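Local coordinates for protein putative mandelate racemase (Salmonella typhimurium, PDB 2O56) that probably acts as a magnesium-dependent hydro-lyase of the enolase superfamily, although its physiological substrate is not established, at residues S39-V44 and G327-A332; M149-E154 and Y202-A207; K172-A177 and E221-T226; Q360-N365 and I381-T386. All blocks are in the same frame, centred on the assembly; numbering follows the deposited sequence.

The four contacts illustrate how place in an enolase-superfamily fold sets the chemistry of packing. Contacts 1 and 3 are buried, whereas contacts 2 and 4 are only partly so. Contact 3 joins the ends of neighbouring barrel strands beside magnesium and is built from carboxylates, a lysine and a histidine. Contact 2 touches it from the outer helices, because Arg204 also binds Thr175 O; here one arginine braces loop carbonyls. Some 27 Å separate the centres of contacts 1 and 3. Contact 1 sets a glutamate of the N-terminal sheet at a helix start, and contact 4, packed against it, pairs two loops largely through backbone bonds and a glutamine amide.

Contact 1 of 4, residues S39-V44 and G327-A332; sequences SGFGEV and GPISTA
Glu43, on the strand 39-44, reaches the start of the helix 328-340 and holds it by two backbone N-H groups. The strand and the first turn of the helix lie 7.9 Å apart at closest approach, with their directions at 102°, so the glutamate side chain has to bridge the gap. Its CB lies 3.9 Å from Ile329 CG2. With CG anti to the backbone N (chi1 -178°) and the chain extended beyond, the carboxylate is carried past the isoleucine to the helix end. There OE2 accepts from Gly327 N, the N-cap residue, at 2.8 Å through its syn lone pair, in a nearly straight bond. OE1 takes Ser330 N at 3.2 Å, met from well above the carboxylate plane, and also lies 3.4 Å from Ile329 CB. One carboxylate thus spans the first turn, and the positive end of the helix dipole would be expected to stabilise its charge. The Glu43 backbone N, by contrast, is buried without a partner. On the apolar side Ile329 CD1 lies 4.0 Å from Phe41 CB, while the Phe41 side chain also touches Lys31, Lys112 and Glu384. The arrangement joins the two domains of the mandelate racemase-like fold, setting a strand at the edge of the antiparallel N-terminal sheet within this chain against the N-terminus of a helix of the barrel domain.

Contact 2 of 4, residues M149-E154 and Y202-A207; sequences MLTEPE and YDRMAA
Pro153 and Arg204 bring their backbones to 4.0 Å between CA atoms, where the first turn of the helix 153-165 meets the helix 195-212. Both belong to the helical layer around the parallel strands of the barrel domain, and one strand, 170-173, lies between them in sequence. The proline packs against the partner helix: Pro153 CB lies 3.7 Å from Ala207 CB, and its CG comes within 4.1 Å of Asp203 CB, the side chains running side by side in the same direction. The same alanine CB touches Pro153 O at 3.4 Å. The polar half of the contact belongs to Arg204, whose chain, extended from CG to NE, carries the guanidinium to the loop ahead of Pro153. Further carbonyls fix its orientation: NH1 donates to Thr175 O and Met178 O, and NH2 also to Asp179 O; one side chain joins the loop before helix 153-165 to the chain after strand 170-173. Glu152, whose OE2 accepts from Thr151 OG1, stays apart from this charge. Arg204 grips Thr151 O side-on with NE and NH2, each at 2.8 Å and with the oxygen near the guanidinium plane; NH2 approaches on a carbonyl lone pair, whereas NE comes from above the carbonyl plane.

Contact 3 of 4, residues K172-A177 and E221-T226; sequences KVDTVA and EMHAFT. With MG (magnesium ion), chain I.
His223 ND1 donates to Asp174 OD2 across a short 2.6 Å, through the anti lone pair of the carboxylate and within the plane of the imidazole. The two flat groups are nearly coplanar. Asp174 is held by its own chain: OD1 accepts from Val176 N, an Asx turn, and from Ala177 N, completing an Asx motif; together they limit the carboxylate's rotation. Beside this pair, Glu221 N bonds to Val173 O at 3.1 Å, joining the ends of neighbouring parallel strands of the barrel. The Glu221 chain bends at chi2 (86°), which places CD over the centre of the His223 ring, 3.7 Å above it. Its OE2 accepts from His223 N, while OE1 binds magnesium at 2.3 Å, together with Glu247 and Glu273. Lys172 NZ makes a weak, 3.4 Å hydrogen bond to Glu221 OE1 as part of a salt bridge; its stronger partner is Glu247, with Glu348 also paired, and it donates to a water bound to the metal. Farther out, Ala177 CB meets the edge of the Phe225 ring. The chemistry is consistent with a second shell in which Asp174 probably orients His223 and His223 N helps hold Glu221 OE2, the oxygen not bonded to the metal.

Contact 4 of 4, residues Q360-N365 and I381-T386; sequences QTCKYN and IGQELT
Cys362 and Leu385 form a single antiparallel bridge between two loops, a non-hydrogen-bonded pair with CA atoms 4.1 Å apart. The bonds flank it: Lys363 N donates to Glu384 O at 2.7 Å, and Thr386 N to Thr361 O at 3.1 Å. Beyond the bridge the Gln383 side chain stands in for a backbone. It bends at chi2 (58°), turning CD back toward Tyr364, and OE1 accepts from Tyr364 N on an in-plane lone pair while NE2 returns a 2.8 Å bond to Tyr364 O. Since OE1 also receives Glu384 N, three bonds fix the amide's orientation, OE1 accepting two and NE2 donating one. Lys363 NZ forms a salt bridge to Glu384 OE1 at 2.8 Å, the side chains alongside each other; OE2, the other oxygen, forms another to Lys112. Thr386 OG1 bonds to Thr389 OG1, and Thr361 OG1 to Asn358 O. Leu385 O is buried with no partner. The apolar contact is Leu385 CD2, 3.8 Å from Cys362 SG; Thr386 CG2 packs on the Cys362 carbonyl. Thr386 is the N-cap of helix 387-392, Thr361, Cys362 and Gln383 rest on Pro328 of helix 328-340, and Glu384 and Leu385 touch Phe41 of strand 39-44.

Contact 1 of 4, residues S39-V44 and G327-A332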
loop_
_atom_site.group_PDB
_atom_site.type_symbol
_atom_site.label_atom_id
_atom_site.label_comp_id
_atom_site.label_asym_id
_atom_site.label_seq_id
_atom_site.Cartn_x
_atom_site.Cartn_y
_atom_site.Cartn_z
ATOM N N SER A 39 30.146 11.942 -41.219
ATOM C CA SER A 39 28.701 12.209 -41.113
ATOM C C SER A 39 27.935 11.036 -40.488
ATOM O O SER A 39 28.093 9.889 -40.904
ATOM C CB SER A 39 28.072 12.549 -42.479
ATOM O OG SER A 39 28.529 13.794 -42.983
ATOM N N GLY A 40 27.091 11.347 -39.503
ATOM C CA GLY A 40 26.226 10.351 -38.871
ATOM C C GLY A 40 24.802 10.417 -39.380
ATOM O O GLY A 40 24.284 11.498 -39.648
ATOM N N PHE A 41 24.157 9.262 -39.497
ATOM C CA PHE A 41 22.765 9.217 -39.951
ATOM C C PHE A 41 21.816 8.659 -38.858
ATOM O O PHE A 41 22.082 7.623 -38.244
ATOM C CB PHE A 41 22.635 8.363 -41.221
ATOM C CG PHE A 41 23.223 8.990 -42.472
ATOM C CD1 PHE A 41 22.388 9.518 -43.455
ATOM C CD2 PHE A 41 24.604 9.016 -42.685
ATOM C CE1 PHE A 41 22.920 10.080 -44.621
ATOM C CE2 PHE A 41 25.144 9.571 -43.841
ATOM C CZ PHE A 41 24.303 10.090 -44.813
ATOM N N GLY A 42 20.708 9.363 -38.641
ATOM C CA GLY A 42 19.674 8.942 -37.701
ATOM C C GLY A 42 18.305 9.114 -38.320
ATOM O O GLY A 42 18.156 9.748 -39.361
ATOM N N GLU A 43 17.298 8.531 -37.689
ATOM C CA GLU A 43 15.958 8.621 -38.191
ATOM C C GLU A 43 15.005 9.116 -37.088
ATOM O O GLU A 43 15.146 8.739 -35.926
ATOM C CB GLU A 43 15.531 7.256 -38.730
ATOM C CG GLU A 43 14.170 7.269 -39.322
ATOM C CD GLU A 43 13.901 6.088 -40.176
ATOM O OE1 GLU A 43 14.878 5.429 -40.573
ATOM O OE2 GLU A 43 12.706 5.815 -40.440
ATOM N N VAL A 44 14.076 9.992 -37.459
ATOM C CA VAL A 44 13.065 10.521 -36.536
ATOM C C VAL A 44 11.816 9.682 -36.758
ATOM O O VAL A 44 11.219 9.746 -37.833
ATOM C CB VAL A 44 12.729 11.999 -36.859
ATOM C CG1 VAL A 44 11.581 12.520 -35.983
ATOM C CG2 VAL A 44 13.977 12.888 -36.731
ATOM N N GLY A 327 12.258 3.535 -42.037
ATOM C CA GLY A 327 13.106 3.182 -43.175
ATOM C C GLY A 327 14.204 2.209 -42.806
ATOM O O GLY A 327 14.277 1.737 -41.669
ATOM N N PRO A 328 15.076 1.892 -43.770
ATOM C CA PRO A 328 16.193 0.978 -43.496
ATOM C C PRO A 328 17.067 1.367 -42.295
ATOM O O PRO A 328 17.621 0.489 -41.639
ATOM C CB PRO A 328 16.996 1.027 -44.798
ATOM C CG PRO A 328 15.944 1.314 -45.843
ATOM C CD PRO A 328 15.064 2.335 -45.180
ATOM N N ILE A 329 17.167 2.660 -41.998
ATOM C CA ILE A 329 17.994 3.118 -40.885
ATOM C C ILE A 329 17.448 2.622 -39.551
ATOM O O ILE A 329 18.204 2.129 -38.705
ATOM C CB ILE A 329 18.179 4.669 -40.883
ATOM C CG1 ILE A 329 19.138 5.064 -42.027
ATOM C CG2 ILE A 329 18.752 5.141 -39.560
ATOM C CD1 ILE A 329 19.248 6.591 -42.279
ATOM N N SER A 330 16.136 2.740 -39.386
ATOM C CA SER A 330 15.423 2.132 -38.259
ATOM C C SER A 330 15.717 0.632 -38.124
ATOM O O SER A 330 16.028 0.134 -37.044
ATOM C CB SER A 330 13.919 2.376 -38.396
ATOM O OG SER A 330 13.290 2.291 -37.129
ATOM N N THR A 331 15.626 -0.096 -39.224
ATOM C CA THR A 331 15.905 -1.522 -39.184
ATOM C C THR A 331 17.326 -1.821 -38.705
ATOM O O THR A 331 17.518 -2.629 -37.788
ATOM C CB THR A 331 15.609 -2.183 -40.526
ATOM O OG1 THR A 331 14.195 -2.195 -40.712
ATOM C CG2 THR A 331 16.138 -3.634 -40.552
ATOM N N ALA A 332 18.303 -1.126 -39.293
ATOM C CA ALA A 332 19.700 -1.249 -38.915
ATOM C C ALA A 332 19.926 -1.095 -37.420
ATOM O O ALA A 332 20.537 -1.971 -36.789
ATOM C CB ALA A 332 20.552 -0.226 -39.685
#

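Contact 2 of 4, residues M149-E154 and Y202-A207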
loop_
_atom_site.group_PDB
_atom_site.type_symbol
_atom_site.label_atom_id
_atom_site.label_comp_id
_atom_site.label_asym_id
_atom_site.label_seq_id
_atom_site.Cartn_x
_atom_site.Cartn_y
_atom_site.Cartn_z
ATOM N N MET A 149 -6.715 -5.261 -47.957
ATOM C CA MET A 149 -7.465 -4.932 -46.754
ATOM C C MET A 149 -8.323 -6.132 -46.392
ATOM O O MET A 149 -9.500 -6.175 -46.736
ATOM C CB MET A 149 -8.357 -3.702 -46.986
ATOM C CG MET A 149 -7.617 -2.418 -47.367
ATOM S SD MET A 149 -6.601 -1.741 -46.048
ATOM C CE MET A 149 -7.755 -0.635 -45.245
ATOM N N LEU A 150 -7.726 -7.107 -45.713
ATOM C CA LEU A 150 -8.337 -8.431 -45.536
ATOM C C LEU A 150 -9.529 -8.364 -44.593
ATOM O O LEU A 150 -9.488 -7.644 -43.590
ATOM C CB LEU A 150 -7.304 -9.452 -45.019
ATOM C CG LEU A 150 -5.964 -9.585 -45.748
ATOM C CD1 LEU A 150 -5.137 -10.664 -45.101
ATOM C CD2 LEU A 150 -6.150 -9.902 -47.221
ATOM N N THR A 151 -10.597 -9.096 -44.923
ATOM C CA THR A 151 -11.826 -9.049 -44.118
ATOM C C THR A 151 -12.272 -10.399 -43.576
ATOM O O THR A 151 -12.820 -10.473 -42.473
ATOM C CB THR A 151 -13.023 -8.360 -44.838
ATOM O OG1 THR A 151 -13.389 -9.112 -46.002
ATOM C CG2 THR A 151 -12.674 -6.951 -45.236
ATOM N N GLU A 152 -12.047 -11.459 -44.349
ATOM C CA GLU A 152 -12.624 -12.769 -44.040
ATOM C C GLU A 152 -11.614 -13.634 -43.299
ATOM O O GLU A 152 -10.430 -13.623 -43.632
ATOM C CB GLU A 152 -13.035 -13.493 -45.335
ATOM C CG GLU A 152 -13.876 -12.656 -46.290
ATOM C CD GLU A 152 -15.171 -12.181 -45.659
ATOM O OE1 GLU A 152 -15.938 -13.041 -45.156
ATOM O OE2 GLU A 152 -15.413 -10.949 -45.660
ATOM N N PRO A 153 -12.077 -14.413 -42.307
ATOM C CA PRO A 153 -11.170 -15.290 -41.555
ATOM C C PRO A 153 -10.245 -16.110 -42.462
ATOM O O PRO A 153 -9.047 -16.213 -42.195
ATOM C CB PRO A 153 -12.134 -16.212 -40.811
ATOM C CG PRO A 153 -13.332 -15.327 -40.569
ATOM C CD PRO A 153 -13.466 -14.512 -41.820
ATOM N N GLU A 154 -10.806 -16.666 -43.535
ATOM C CA GLU A 154 -10.057 -17.469 -44.511
ATOM C C GLU A 154 -8.880 -16.697 -45.121
ATOM O O GLU A 154 -7.790 -17.256 -45.286
ATOM C CB GLU A 154 -11.022 -17.963 -45.604
ATOM C CG GLU A 154 -10.445 -18.102 -47.003
ATOM C CD GLU A 154 -9.882 -19.479 -47.256
ATOM O OE1 GLU A 154 -10.467 -20.214 -48.080
ATOM O OE2 GLU A 154 -8.857 -19.831 -46.629
ATOM N N TYR A 202 -12.205 -12.500 -33.170
ATOM C CA TYR A 202 -11.919 -13.845 -32.678
ATOM C C TYR A 202 -11.886 -14.904 -33.789
ATOM O O TYR A 202 -11.026 -15.796 -33.778
ATOM C CB TYR A 202 -12.942 -14.288 -31.626
ATOM C CG TYR A 202 -12.754 -15.736 -31.247
ATOM C CD1 TYR A 202 -11.779 -16.104 -30.324
ATOM C CD2 TYR A 202 -13.515 -16.748 -31.849
ATOM C CE1 TYR A 202 -11.577 -17.433 -29.993
ATOM C CE2 TYR A 202 -13.309 -18.071 -31.529
ATOM C CZ TYR A 202 -12.347 -18.409 -30.606
ATOM O OH TYR A 202 -12.143 -19.726 -30.279
ATOM N N ASP A 203 -12.854 -14.829 -34.704
ATOM C CA ASP A 203 -12.965 -15.813 -35.801
ATOM C C ASP A 203 -11.786 -15.706 -36.766
ATOM O O ASP A 203 -11.242 -16.720 -37.199
ATOM C CB ASP A 203 -14.265 -15.622 -36.585
ATOM C CG ASP A 203 -15.491 -16.064 -35.812
ATOM O OD1 ASP A 203 -15.374 -16.861 -34.846
ATOM O OD2 ASP A 203 -16.579 -15.592 -36.170
ATOM N N ARG A 204 -11.382 -14.482 -37.093
ATOM C CA ARG A 204 -10.158 -14.279 -37.868
ATOM C C ARG A 204 -8.943 -14.884 -37.151
ATOM O O ARG A 204 -8.142 -15.607 -37.748
ATOM C CB ARG A 204 -9.917 -12.792 -38.148
ATOM C CG ARG A 204 -10.883 -12.165 -39.136
ATOM C CD ARG A 204 -10.998 -10.691 -38.875
ATOM N NE ARG A 204 -11.652 -9.964 -39.959
ATOM C CZ ARG A 204 -11.939 -8.668 -39.927
ATOM N NH1 ARG A 204 -11.647 -7.944 -38.853
ATOM N NH2 ARG A 204 -12.529 -8.092 -40.967
ATOM N N MET A 205 -8.832 -14.613 -35.857
ATOM C CA MET A 205 -7.680 -15.070 -35.088
ATOM C C MET A 205 -7.664 -16.601 -34.949
ATOM O O MET A 205 -6.600 -17.228 -35.018
ATOM C CB MET A 205 -7.648 -14.380 -33.722
ATOM C CG MET A 205 -6.352 -14.572 -32.969
ATOM S SD MET A 205 -5.124 -13.356 -33.402
ATOM C CE MET A 205 -5.873 -11.866 -32.738
ATOM N N ALA A 206 -8.840 -17.204 -34.782
ATOM C CA ALA A 206 -8.921 -18.654 -34.601
ATOM C C ALA A 206 -8.654 -19.373 -35.926
ATOM O O ALA A 206 -8.109 -20.486 -35.943
ATOM C CB ALA A 206 -10.301 -19.046 -34.040
ATOM N N ALA A 207 -9.038 -18.726 -37.028
ATOM C CA ALA A 207 -8.695 -19.165 -38.392
ATOM C C ALA A 207 -7.183 -19.235 -38.612
ATOM O O ALA A 207 -6.663 -20.214 -39.139
ATOM C CB ALA A 207 -9.341 -18.225 -39.424
#

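Contact 3 of 4, residues K172-A177 and E221-T226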
loop_
_atom_site.group_PDB
_atom_site.type_symbol
_atom_site.label_atom_id
_atom_site.label_comp_id
_atom_site.label_asym_id
_atom_site.label_seq_id
_atom_site.Cartn_x
_atom_site.Cartn_y
_atom_site.Cartn_z
ATOM N N LYS A 172 2.229 -11.284 -36.435
ATOM C CA LYS A 172 1.361 -10.395 -35.668
ATOM C C LYS A 172 0.222 -9.833 -36.517
ATOM O O LYS A 172 0.389 -9.566 -37.707
ATOM C CB LYS A 172 2.167 -9.244 -35.088
ATOM C CG LYS A 172 1.314 -8.210 -34.333
ATOM C CD LYS A 172 2.213 -7.193 -33.667
ATOM C CE LYS A 172 2.444 -5.977 -34.528
ATOM N NZ LYS A 172 3.472 -5.103 -33.825
ATOM N N VAL A 173 -0.926 -9.631 -35.884
ATOM C CA VAL A 173 -2.119 -9.258 -36.608
ATOM C C VAL A 173 -3.085 -8.521 -35.699
ATOM O O VAL A 173 -3.295 -8.917 -34.544
ATOM C CB VAL A 173 -2.792 -10.525 -37.210
ATOM C CG1 VAL A 173 -3.213 -11.504 -36.111
ATOM C CG2 VAL A 173 -3.937 -10.143 -38.120
ATOM N N ASP A 174 -3.655 -7.434 -36.214
ATOM C CA ASP A 174 -4.813 -6.791 -35.604
ATOM C C ASP A 174 -6.057 -7.292 -36.325
ATOM O O ASP A 174 -6.343 -6.855 -37.436
ATOM C CB ASP A 174 -4.685 -5.261 -35.753
ATOM C CG ASP A 174 -5.794 -4.484 -35.045
ATOM O OD1 ASP A 174 -6.878 -5.047 -34.758
ATOM O OD2 ASP A 174 -5.575 -3.275 -34.787
ATOM N N THR A 175 -6.801 -8.192 -35.678
ATOM C CA THR A 175 -7.983 -8.794 -36.289
ATOM C C THR A 175 -9.283 -8.040 -35.997
ATOM O O THR A 175 -10.339 -8.451 -36.476
ATOM C CB THR A 175 -8.179 -10.228 -35.849
ATOM O OG1 THR A 175 -8.376 -10.267 -34.429
ATOM C CG2 THR A 175 -6.998 -11.099 -36.257
ATOM N N VAL A 176 -9.213 -6.950 -35.221
ATOM C CA VAL A 176 -10.430 -6.256 -34.770
ATOM C C VAL A 176 -10.763 -4.991 -35.575
ATOM O O VAL A 176 -11.940 -4.698 -35.824
ATOM C CB VAL A 176 -10.401 -5.979 -33.233
ATOM C CG1 VAL A 176 -11.560 -5.109 -32.795
ATOM C CG2 VAL A 176 -10.476 -7.278 -32.480
ATOM N N ALA A 177 -9.730 -4.257 -35.993
ATOM C CA ALA A 177 -9.890 -2.868 -36.451
ATOM C C ALA A 177 -10.310 -2.738 -37.930
ATOM O O ALA A 177 -10.607 -1.643 -38.411
ATOM C CB ALA A 177 -8.616 -2.075 -36.182
ATOM N N GLU A 221 -2.323 -7.697 -31.910
ATOM C CA GLU A 221 -2.023 -6.275 -31.869
ATOM C C GLU A 221 -3.346 -5.522 -31.805
ATOM O O GLU A 221 -4.295 -5.879 -32.495
ATOM C CB GLU A 221 -1.214 -5.913 -33.119
ATOM C CG GLU A 221 -1.376 -4.539 -33.660
ATOM C CD GLU A 221 -0.453 -3.540 -32.981
ATOM O OE1 GLU A 221 0.628 -3.246 -33.536
ATOM O OE2 GLU A 221 -0.802 -3.053 -31.885
ATOM N N MET A 222 -3.423 -4.508 -30.943
ATOM C CA MET A 222 -4.677 -3.792 -30.715
ATOM C C MET A 222 -4.569 -2.310 -31.057
ATOM O O MET A 222 -5.588 -1.630 -31.156
ATOM C CB MET A 222 -5.121 -3.911 -29.255
ATOM C CG MET A 222 -5.417 -5.301 -28.777
ATOM S SD MET A 222 -6.566 -6.228 -29.814
ATOM C CE MET A 222 -8.137 -5.592 -29.265
ATOM N N HIS A 223 -3.337 -1.817 -31.179
ATOM C CA HIS A 223 -3.036 -0.442 -31.599
ATOM C C HIS A 223 -3.520 0.631 -30.613
ATOM O O HIS A 223 -3.504 1.814 -30.959
ATOM C CB HIS A 223 -3.651 -0.132 -32.972
ATOM C CG HIS A 223 -2.920 -0.728 -34.136
ATOM N ND1 HIS A 223 -3.421 -1.796 -34.861
ATOM C CD2 HIS A 223 -1.747 -0.393 -34.721
ATOM C CE1 HIS A 223 -2.580 -2.096 -35.832
ATOM N NE2 HIS A 223 -1.557 -1.262 -35.770
ATOM N N ALA A 224 -3.958 0.213 -29.417
ATOM C CA ALA A 224 -4.668 1.073 -28.462
ATOM C C ALA A 224 -5.908 1.738 -29.046
ATOM O O ALA A 224 -6.238 2.884 -28.691
ATOM C CB ALA A 224 -3.709 2.114 -27.831
ATOM N N PHE A 225 -6.601 1.011 -29.934
ATOM C CA PHE A 225 -7.891 1.457 -30.468
ATOM C C PHE A 225 -8.969 1.052 -29.448
ATOM O O PHE A 225 -10.047 1.650 -29.362
ATOM C CB PHE A 225 -8.190 0.800 -31.846
ATOM C CG PHE A 225 -7.231 1.207 -32.979
ATOM C CD1 PHE A 225 -6.562 2.432 -32.959
ATOM C CD2 PHE A 225 -7.039 0.365 -34.072
ATOM C CE1 PHE A 225 -5.708 2.802 -33.995
ATOM C CE2 PHE A 225 -6.188 0.722 -35.121
ATOM C CZ PHE A 225 -5.526 1.954 -35.089
ATOM N N THR A 226 -8.671 0.011 -28.688
ATOM C CA THR A 226 -9.506 -0.418 -27.580
ATOM C C THR A 226 -9.207 0.429 -26.327
ATOM O O THR A 226 -8.169 1.113 -26.248
ATOM C CB THR A 226 -9.243 -1.897 -27.242
ATOM O OG1 THR A 226 -7.837 -2.165 -27.338
ATOM C CG2 THR A 226 -9.996 -2.829 -28.213
HETATM MG MG MG I . 2.267 -1.755 -32.788
HETATM O O HOH W 1 3.718 -1.928 -34.460
HETATM O O HOH W 2 -7.808 -3.025 -32.280
HETATM O O HOH W 3 -6.203 -8.144 -32.642
HETATM O O HOH W 4 0.369 -1.031 -31.495
#

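Contact 4 of 4, residues Q360-N365 and I381-T386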
loop_
_atom_site.group_PDB
_atom_site.type_symbol
_atom_site.label_atom_id
_atom_site.label_comp_id
_atom_site.label_asym_id
_atom_site.label_seq_id
_atom_site.Cartn_x
_atom_site.Cartn_y
_atom_site.Cartn_z
ATOM N N GLN A 360 15.350 1.305 -51.558
ATOM C CA GLN A 360 16.119 2.122 -52.492
ATOM C C GLN A 360 16.502 3.476 -51.907
ATOM O O GLN A 360 17.348 4.167 -52.457
ATOM C CB GLN A 360 15.390 2.275 -53.839
ATOM C CG GLN A 360 14.417 3.473 -53.937
ATOM C CD GLN A 360 13.382 3.354 -55.075
ATOM O OE1 GLN A 360 13.527 2.544 -55.998
ATOM N NE2 GLN A 360 12.330 4.172 -55.003
ATOM N N THR A 361 15.887 3.852 -50.786
ATOM C CA THR A 361 16.238 5.104 -50.109
ATOM C C THR A 361 17.640 5.054 -49.533
ATOM O O THR A 361 18.257 6.102 -49.344
ATOM C CB THR A 361 15.229 5.521 -48.984
ATOM O OG1 THR A 361 15.196 4.532 -47.949
ATOM C CG2 THR A 361 13.833 5.715 -49.539
ATOM N N CYS A 362 18.150 3.843 -49.283
ATOM C CA CYS A 362 19.411 3.688 -48.536
ATOM C C CYS A 362 20.513 2.934 -49.270
ATOM O O CYS A 362 20.238 2.210 -50.211
ATOM C CB CYS A 362 19.165 3.099 -47.140
ATOM S SG CYS A 362 18.336 4.284 -46.029
ATOM N N LYS A 363 21.757 3.115 -48.833
ATOM C CA LYS A 363 22.922 2.569 -49.538
ATOM C C LYS A 363 23.015 1.046 -49.539
ATOM O O LYS A 363 23.459 0.459 -50.530
ATOM C CB LYS A 363 24.222 3.174 -48.990
ATOM C CG LYS A 363 25.347 3.258 -50.004
ATOM C CD LYS A 363 26.658 3.679 -49.365
ATOM C CE LYS A 363 27.005 5.131 -49.691
ATOM N NZ LYS A 363 26.091 6.102 -49.024
ATOM N N TYR A 364 22.609 0.409 -48.437
ATOM C CA TYR A 364 22.849 -1.020 -48.235
ATOM C C TYR A 364 21.541 -1.762 -48.025
ATOM O O TYR A 364 20.605 -1.231 -47.422
ATOM C CB TYR A 364 23.786 -1.247 -47.042
ATOM C CG TYR A 364 25.084 -0.478 -47.135
ATOM C CD1 TYR A 364 26.114 -0.897 -47.982
ATOM C CD2 TYR A 364 25.281 0.675 -46.383
ATOM C CE1 TYR A 364 27.306 -0.184 -48.070
ATOM C CE2 TYR A 364 26.462 1.397 -46.467
ATOM C CZ TYR A 364 27.470 0.960 -47.312
ATOM O OH TYR A 364 28.642 1.676 -47.386
ATOM N N ASN A 365 21.454 -2.980 -48.533
ATOM C CA ASN A 365 20.211 -3.737 -48.424
ATOM C C ASN A 365 20.393 -4.922 -47.497
ATOM O O ASN A 365 21.030 -5.910 -47.853
ATOM C CB ASN A 365 19.690 -4.185 -49.800
ATOM C CG ASN A 365 18.176 -4.448 -49.803
ATOM O OD1 ASN A 365 17.485 -4.224 -48.807
ATOM N ND2 ASN A 365 17.666 -4.937 -50.927
ATOM N N ILE A 381 26.267 2.605 -37.678
ATOM C CA ILE A 381 25.013 1.888 -37.840
ATOM C C ILE A 381 24.978 0.998 -39.075
ATOM O O ILE A 381 24.148 0.095 -39.158
ATOM C CB ILE A 381 23.776 2.813 -37.764
ATOM C CG1 ILE A 381 23.665 3.708 -39.003
ATOM C CG2 ILE A 381 23.820 3.653 -36.476
ATOM C CD1 ILE A 381 22.299 4.343 -39.160
ATOM N N GLY A 382 25.879 1.263 -40.027
ATOM C CA GLY A 382 26.024 0.451 -41.243
ATOM C C GLY A 382 24.955 0.732 -42.283
ATOM O O GLY A 382 24.639 -0.132 -43.119
ATOM N N GLN A 383 24.396 1.938 -42.225
ATOM C CA GLN A 383 23.301 2.346 -43.092
ATOM C C GLN A 383 23.320 3.848 -43.319
ATOM O O GLN A 383 23.683 4.622 -42.431
ATOM C CB GLN A 383 21.954 1.866 -42.542
ATOM C CG GLN A 383 20.790 1.942 -43.554
ATOM C CD GLN A 383 21.030 1.141 -44.838
ATOM O OE1 GLN A 383 21.805 1.557 -45.707
ATOM N NE2 GLN A 383 20.324 0.007 -44.982
ATOM N N GLU A 384 22.969 4.257 -44.537
ATOM C CA GLU A 384 23.102 5.643 -44.973
ATOM C C GLU A 384 22.100 5.849 -46.094
ATOM O O GLU A 384 21.860 4.937 -46.878
ATOM C CB GLU A 384 24.500 5.887 -45.565
ATOM C CG GLU A 384 25.638 5.998 -44.565
ATOM C CD GLU A 384 26.917 6.516 -45.195
ATOM O OE1 GLU A 384 26.942 6.679 -46.436
ATOM O OE2 GLU A 384 27.892 6.754 -44.446
ATOM N N LEU A 385 21.537 7.046 -46.197
ATOM C CA LEU A 385 20.738 7.400 -47.375
ATOM C C LEU A 385 21.651 7.441 -48.606
ATOM O O LEU A 385 22.843 7.749 -48.491
ATOM C CB LEU A 385 20.097 8.772 -47.173
ATOM C CG LEU A 385 18.972 8.951 -46.152
ATOM C CD1 LEU A 385 18.536 10.391 -46.217
ATOM C CD2 LEU A 385 17.801 8.014 -46.463
ATOM N N THR A 386 21.099 7.145 -49.775
ATOM C CA THR A 386 21.886 7.257 -51.022
ATOM C C THR A 386 22.020 8.712 -51.415
ATOM O O THR A 386 21.164 9.526 -51.049
ATOM C CB THR A 386 21.206 6.552 -52.202
ATOM O OG1 THR A 386 19.970 7.211 -52.489
ATOM C CG2 THR A 386 20.959 5.097 -51.905
#